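Local coordinates for protein aminofutalosine deaminase (Helicobacter pylori, PDB 7LKK) that deaminates aminofutalosine in the menaquinone pathway as a metal-dependent amidohydrolase, with iron(III) bound at its active site, at residues R384-F396 and F405-G419. Residues are numbered along the deposited sequence; the frame is centred on the assembly and turned at random.
Sequences RADLSVFGFNEKF and FLLHAKEVERLFLGG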
loop_
_atom_site.group_PDB
_atom_site.type_symbol
_atom_site.label_atom_id
_atom_site.label_comp_id
_atom_site.label_asym_id
_atom_site.label_seq_id
_atom_site.Cartn_x
_atom_site.Cartn_y
_atom_site.Cartn_z
ATOM N N ARG A 384 -17.223 24.646 8.627
ATOM C CA ARG A 384 -18.329 23.709 8.497
ATOM C C ARG A 384 -18.165 22.552 9.475
ATOM O O ARG A 384 -17.051 22.117 9.781
ATOM C CB ARG A 384 -18.411 23.169 7.068
ATOM C CG ARG A 384 -18.866 24.184 6.032
ATOM C CD ARG A 384 -18.820 23.569 4.643
ATOM N NE ARG A 384 -19.354 22.210 4.653
ATOM C CZ ARG A 384 -20.614 21.899 4.369
ATOM N NH1 ARG A 384 -21.478 22.849 4.036
ATOM N NH2 ARG A 384 -21.010 20.636 4.410
ATOM N N ALA A 385 -19.296 22.050 9.969
ATOM C CA ALA A 385 -19.312 20.885 10.853
ATOM C C ALA A 385 -19.254 19.590 10.037
ATOM O O ALA A 385 -20.167 18.766 10.043
ATOM C CB ALA A 385 -20.540 20.923 11.753
ATOM N N ASP A 386 -18.154 19.436 9.304
ATOM C CA ASP A 386 -17.861 18.219 8.551
ATOM C C ASP A 386 -16.879 17.407 9.390
ATOM O O ASP A 386 -15.676 17.679 9.396
ATOM C CB ASP A 386 -17.296 18.550 7.173
ATOM C CG ASP A 386 -18.274 19.335 6.308
ATOM O OD1 ASP A 386 -19.497 19.266 6.557
ATOM O OD2 ASP A 386 -17.814 20.026 5.376
ATOM N N LEU A 387 -17.391 16.408 10.105
ATOM C CA LEU A 387 -16.624 15.745 11.150
ATOM C C LEU A 387 -16.723 14.233 11.021
ATOM O O LEU A 387 -17.802 13.688 10.767
ATOM C CB LEU A 387 -17.110 16.181 12.538
ATOM C CG LEU A 387 -17.043 17.688 12.805
ATOM C CD1 LEU A 387 -17.821 18.065 14.058
ATOM C CD2 LEU A 387 -15.595 18.146 12.909
ATOM N N SER A 388 -15.590 13.562 11.220
ATOM C CA SER A 388 -15.509 12.108 11.220
ATOM C C SER A 388 -15.099 11.615 12.599
ATOM O O SER A 388 -14.305 12.261 13.289
ATOM C CB SER A 388 -14.499 11.608 10.181
ATOM O OG SER A 388 -14.926 11.874 8.858
ATOM N N VAL A 389 -15.647 10.469 12.997
ATOM C CA VAL A 389 -15.225 9.755 14.197
ATOM C C VAL A 389 -14.844 8.336 13.796
ATOM O O VAL A 389 -15.644 7.627 13.172
ATOM C CB VAL A 389 -16.328 9.741 15.272
ATOM C CG1 VAL A 389 -15.889 8.917 16.476
ATOM C CG2 VAL A 389 -16.689 11.161 15.690
ATOM N N PHE A 390 -13.623 7.929 14.143
ATOM C CA PHE A 390 -13.119 6.586 13.884
ATOM C C PHE A 390 -12.840 5.900 15.213
ATOM O O PHE A 390 -12.112 6.441 16.048
ATOM C CB PHE A 390 -11.837 6.619 13.043
ATOM C CG PHE A 390 -12.057 6.989 11.599
ATOM C CD1 PHE A 390 -12.164 8.316 11.217
ATOM C CD2 PHE A 390 -12.137 6.007 10.626
ATOM C CE1 PHE A 390 -12.360 8.658 9.890
ATOM C CE2 PHE A 390 -12.330 6.339 9.296
ATOM C CZ PHE A 390 -12.441 7.667 8.928
ATOM N N GLY A 391 -13.396 4.707 15.397
ATOM C CA GLY A 391 -13.258 3.969 16.644
ATOM C C GLY A 391 -12.174 2.912 16.551
ATOM O O GLY A 391 -11.990 2.280 15.508
ATOM N N PHE A 392 -11.454 2.724 17.657
ATOM C CA PHE A 392 -10.369 1.760 17.737
ATOM C C PHE A 392 -10.482 0.973 19.037
ATOM O O PHE A 392 -11.331 1.250 19.888
ATOM C CB PHE A 392 -9.002 2.451 17.637
ATOM C CG PHE A 392 -8.821 3.255 16.379
ATOM C CD1 PHE A 392 -8.493 2.632 15.185
ATOM C CD2 PHE A 392 -8.988 4.629 16.388
ATOM C CE1 PHE A 392 -8.331 3.366 14.026
ATOM C CE2 PHE A 392 -8.827 5.370 15.230
ATOM C CZ PHE A 392 -8.497 4.736 14.048
ATOM N N ASN A 393 -9.610 -0.024 19.184
ATOM C CA ASN A 393 -9.590 -0.885 20.360
ATOM C C ASN A 393 -8.587 -0.434 21.415
ATOM O O ASN A 393 -8.488 -1.072 22.469
ATOM C CB ASN A 393 -9.288 -2.331 19.950
ATOM C CG ASN A 393 -10.191 -2.822 18.834
ATOM O OD1 ASN A 393 -11.415 -2.810 18.960
ATOM N ND2 ASN A 393 -9.587 -3.264 17.737
ATOM N N GLU A 394 -7.840 0.635 21.157
ATOM C CA GLU A 394 -6.855 1.134 22.104
ATOM C C GLU A 394 -6.726 2.639 21.920
ATOM O O GLU A 394 -7.191 3.205 20.928
ATOM C CB GLU A 394 -5.500 0.443 21.923
ATOM N N LYS A 395 -6.095 3.284 22.895
ATOM C CA LYS A 395 -5.824 4.714 22.842
ATOM C C LYS A 395 -4.378 4.917 22.409
ATOM O O LYS A 395 -3.457 4.401 23.053
ATOM C CB LYS A 395 -6.082 5.373 24.198
ATOM C CG LYS A 395 -6.081 6.895 24.164
ATOM C CD LYS A 395 -6.146 7.489 25.569
ATOM C CE LYS A 395 -7.364 6.991 26.333
ATOM N NZ LYS A 395 -7.518 7.681 27.646
ATOM N N PHE A 396 -4.181 5.653 21.319
ATOM C CA PHE A 396 -2.838 5.906 20.824
ATOM C C PHE A 396 -2.140 6.944 21.693
ATOM O O PHE A 396 -2.776 7.834 22.267
ATOM C CB PHE A 396 -2.870 6.395 19.373
ATOM C CG PHE A 396 -3.713 5.552 18.454
ATOM C CD1 PHE A 396 -3.725 4.171 18.563
ATOM C CD2 PHE A 396 -4.489 6.148 17.470
ATOM C CE1 PHE A 396 -4.499 3.400 17.713
ATOM C CE2 PHE A 396 -5.266 5.384 16.619
ATOM C CZ PHE A 396 -5.270 4.008 16.737
ATOM N N PHE A 405 -3.373 6.219 13.499
ATOM C CA PHE A 405 -4.666 6.453 12.866
ATOM C C PHE A 405 -4.616 6.115 11.379
ATOM O O PHE A 405 -5.475 5.389 10.868
ATOM C CB PHE A 405 -5.100 7.907 13.066
ATOM C CG PHE A 405 -6.265 8.312 12.208
ATOM C CD1 PHE A 405 -7.562 8.037 12.608
ATOM C CD2 PHE A 405 -6.064 8.955 10.997
ATOM C CE1 PHE A 405 -8.637 8.402 11.817
ATOM C CE2 PHE A 405 -7.136 9.322 10.204
ATOM C CZ PHE A 405 -8.423 9.045 10.616
ATOM N N LEU A 406 -3.620 6.648 10.667
ATOM C CA LEU A 406 -3.507 6.388 9.235
ATOM C C LEU A 406 -3.308 4.906 8.947
ATOM O O LEU A 406 -3.768 4.406 7.914
ATOM C CB LEU A 406 -2.357 7.202 8.640
ATOM C CG LEU A 406 -2.564 8.718 8.572
ATOM C CD1 LEU A 406 -1.327 9.409 8.018
ATOM C CD2 LEU A 406 -3.791 9.058 7.738
ATOM N N LEU A 407 -2.628 4.190 9.842
ATOM C CA LEU A 407 -2.364 2.774 9.616
ATOM C C LEU A 407 -3.606 1.921 9.852
ATOM O O LEU A 407 -3.824 0.933 9.141
ATOM C CB LEU A 407 -1.220 2.302 10.514
ATOM C CG LEU A 407 0.176 2.828 10.178
ATOM C CD1 LEU A 407 1.193 2.324 11.193
ATOM C CD2 LEU A 407 0.581 2.428 8.768
ATOM N N HIS A 408 -4.432 2.281 10.837
ATOM C CA HIS A 408 -5.512 1.409 11.271
ATOM C C HIS A 408 -6.907 1.873 10.871
ATOM O O HIS A 408 -7.837 1.062 10.919
ATOM C CB HIS A 408 -5.458 1.226 12.795
ATOM C CG HIS A 408 -4.171 0.635 13.280
ATOM N ND1 HIS A 408 -3.764 -0.638 12.944
ATOM C CD2 HIS A 408 -3.191 1.148 14.062
ATOM C CE1 HIS A 408 -2.592 -0.887 13.503
ATOM N NE2 HIS A 408 -2.223 0.181 14.188
ATOM N N ALA A 409 -7.083 3.133 10.476
ATOM C CA ALA A 409 -8.409 3.617 10.104
ATOM C C ALA A 409 -8.861 2.970 8.798
ATOM O O ALA A 409 -8.169 3.054 7.780
ATOM C CB ALA A 409 -8.411 5.137 9.970
ATOM N N LYS A 410 -10.023 2.321 8.829
ATOM C CA LYS A 410 -10.594 1.694 7.645
ATOM C C LYS A 410 -11.983 2.220 7.323
ATOM O O LYS A 410 -12.220 2.678 6.198
ATOM C CB LYS A 410 -10.614 0.167 7.814
ATOM C CG LYS A 410 -9.352 -0.502 7.285
ATOM C CD LYS A 410 -8.790 -1.525 8.258
ATOM C CE LYS A 410 -9.627 -2.789 8.287
ATOM N NZ LYS A 410 -9.047 -3.809 9.205
ATOM N N GLU A 411 -12.913 2.174 8.276
ATOM C CA GLU A 411 -14.272 2.651 8.062
ATOM C C GLU A 411 -14.652 3.617 9.174
ATOM O O GLU A 411 -14.315 3.398 10.341
ATOM C CB GLU A 411 -15.275 1.491 8.015
ATOM C CG GLU A 411 -16.717 1.929 7.789
ATOM C CD GLU A 411 -17.586 0.820 7.224
ATOM O OE1 GLU A 411 -17.076 0.018 6.414
ATOM O OE2 GLU A 411 -18.779 0.753 7.590
ATOM N N VAL A 412 -15.360 4.685 8.806
ATOM C CA VAL A 412 -15.739 5.697 9.780
ATOM C C VAL A 412 -16.870 5.173 10.661
ATOM O O VAL A 412 -17.727 4.393 10.223
ATOM C CB VAL A 412 -16.125 7.009 9.070
ATOM C CG1 VAL A 412 -17.548 6.947 8.523
ATOM C CG2 VAL A 412 -15.946 8.194 10.001
ATOM N N GLU A 413 -16.855 5.586 11.928
ATOM C CA GLU A 413 -17.892 5.210 12.879
ATOM C C GLU A 413 -19.015 6.237 12.930
ATOM O O GLU A 413 -20.188 5.871 13.060
ATOM C CB GLU A 413 -17.285 5.031 14.272
ATOM C CG GLU A 413 -18.167 4.270 15.244
ATOM C CD GLU A 413 -17.629 4.302 16.662
ATOM O OE1 GLU A 413 -16.494 4.784 16.856
ATOM O OE2 GLU A 413 -18.342 3.847 17.581
ATOM N N ARG A 414 -18.671 7.518 12.833
ATOM C CA ARG A 414 -19.648 8.587 12.705
ATOM C C ARG A 414 -19.165 9.563 11.647
ATOM O O ARG A 414 -17.989 9.936 11.626
ATOM C CB ARG A 414 -19.868 9.329 14.030
ATOM C CG ARG A 414 -20.513 8.493 15.114
ATOM C CD ARG A 414 -21.962 8.181 14.781
ATOM N NE ARG A 414 -22.673 7.609 15.921
ATOM C CZ ARG A 414 -22.523 6.359 16.349
ATOM N NH1 ARG A 414 -21.686 5.535 15.734
ATOM N NH2 ARG A 414 -23.215 5.930 17.396
ATOM N N LEU A 415 -20.075 9.966 10.767
ATOM C CA LEU A 415 -19.799 11.001 9.782
ATOM C C LEU A 415 -20.888 12.055 9.890
ATOM O O LEU A 415 -22.073 11.743 9.736
ATOM C CB LEU A 415 -19.736 10.425 8.363
ATOM C CG LEU A 415 -19.402 11.425 7.254
ATOM C CD1 LEU A 415 -18.062 12.098 7.515
ATOM C CD2 LEU A 415 -19.408 10.747 5.892
ATOM N N PHE A 416 -20.486 13.289 10.171
ATOM C CA PHE A 416 -21.383 14.437 10.186
ATOM C C PHE A 416 -20.983 15.374 9.058
ATOM O O PHE A 416 -19.804 15.719 8.927
ATOM C CB PHE A 416 -21.329 15.176 11.525
ATOM C CG PHE A 416 -21.754 14.344 12.702
ATOM C CD1 PHE A 416 -20.836 13.559 13.379
ATOM C CD2 PHE A 416 -23.067 14.360 13.141
ATOM C CE1 PHE A 416 -21.222 12.796 14.465
ATOM C CE2 PHE A 416 -23.460 13.600 14.227
ATOM C CZ PHE A 416 -22.535 12.816 14.890
ATOM N N LEU A 417 -21.957 15.774 8.244
ATOM C CA LEU A 417 -21.729 16.700 7.141
ATOM C C LEU A 417 -22.706 17.854 7.281
ATOM O O LEU A 417 -23.923 17.642 7.283
ATOM C CB LEU A 417 -21.895 16.003 5.788
ATOM C CG LEU A 417 -20.835 14.945 5.473
ATOM C CD1 LEU A 417 -21.038 14.358 4.083
ATOM C CD2 LEU A 417 -19.435 15.524 5.619
ATOM N N GLY A 418 -22.175 19.067 7.394
ATOM C CA GLY A 418 -23.012 20.208 7.723
ATOM C C GLY A 418 -23.782 20.033 9.012
ATOM O O GLY A 418 -24.893 20.556 9.140
ATOM N N GLY A 419 -23.222 19.299 9.974
ATOM C CA GLY A 419 -23.873 19.065 11.243
ATOM C C GLY A 419 -24.896 17.952 11.261
ATOM O O GLY A 419 -25.381 17.602 12.343
HETATM O O HOH W 1 -14.425 3.337 12.949
#
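Phe-390 is the bump around which this contact is built: its ring slides into a slot between Val-412 and Phe-405. On one face sits Val-412 CG2, a CH-pi contact 3.8 Å from the centroid of the Phe-390 ring and 20° off the normal. The opposite face receives the edge of Phe-405 in a T-shaped pair, planes at 86°, with Phe-405 CE1 3.6 Å from Phe-390 CD1. Phe-405 reaches this face because its CG stands anti to the backbone N (chi1 168°), carrying the ring out from the last turn of helix 401-408 toward Phe-390. Ala-409 CB wedges in beside them, touching Phe-390 CD2, one face of Phe-405 and, more loosely, Phe-392 CZ. Phe-392 turns its edge to the His-408–Ala-409 peptide, CE1 lying 3.8 Å from Ala-409 N, while Phe-396 CZ is centred over one of its faces.

Beyond this aromatic cluster the segments become an antiparallel pair, strands 387-391 and 414-417, their axes 4.7 Å apart. Strand 69-80, part of the barrel of this TIM-barrel-clan amidohydrolase, borders strand 387-391, and Leu-72 packs on Phe-390 and Phe-405. The pairing starts with a classic beta bulge: Glu-413 N and Arg-414 N both donate to Val-389 O. Within the bulge, Val-389 and Arg-414 point the same way, CB beside CB, on the face that Leu-387 and Phe-416 also use, whereas Ser-388 and Leu-415 occupy the other, Ser-388 OG touching Leu-415 CD1 at 3.4 Å.

At the far end Asp-386 OD1 accepts a nearly straight bond from Gly-418 N (2.8 Å). Arg-384 grips the same carboxylate side-on: Arg-384 NE meets Asp-386 OD2 at 2.8 Å, in the guanidinium plane, and NH2 reaches OD1 at a tilt. Asn-376 also binds OD2, so both oxygens are shared. Gly-418, at positive phi, begins the turn that brings Gly-419 N to Ala-385 O.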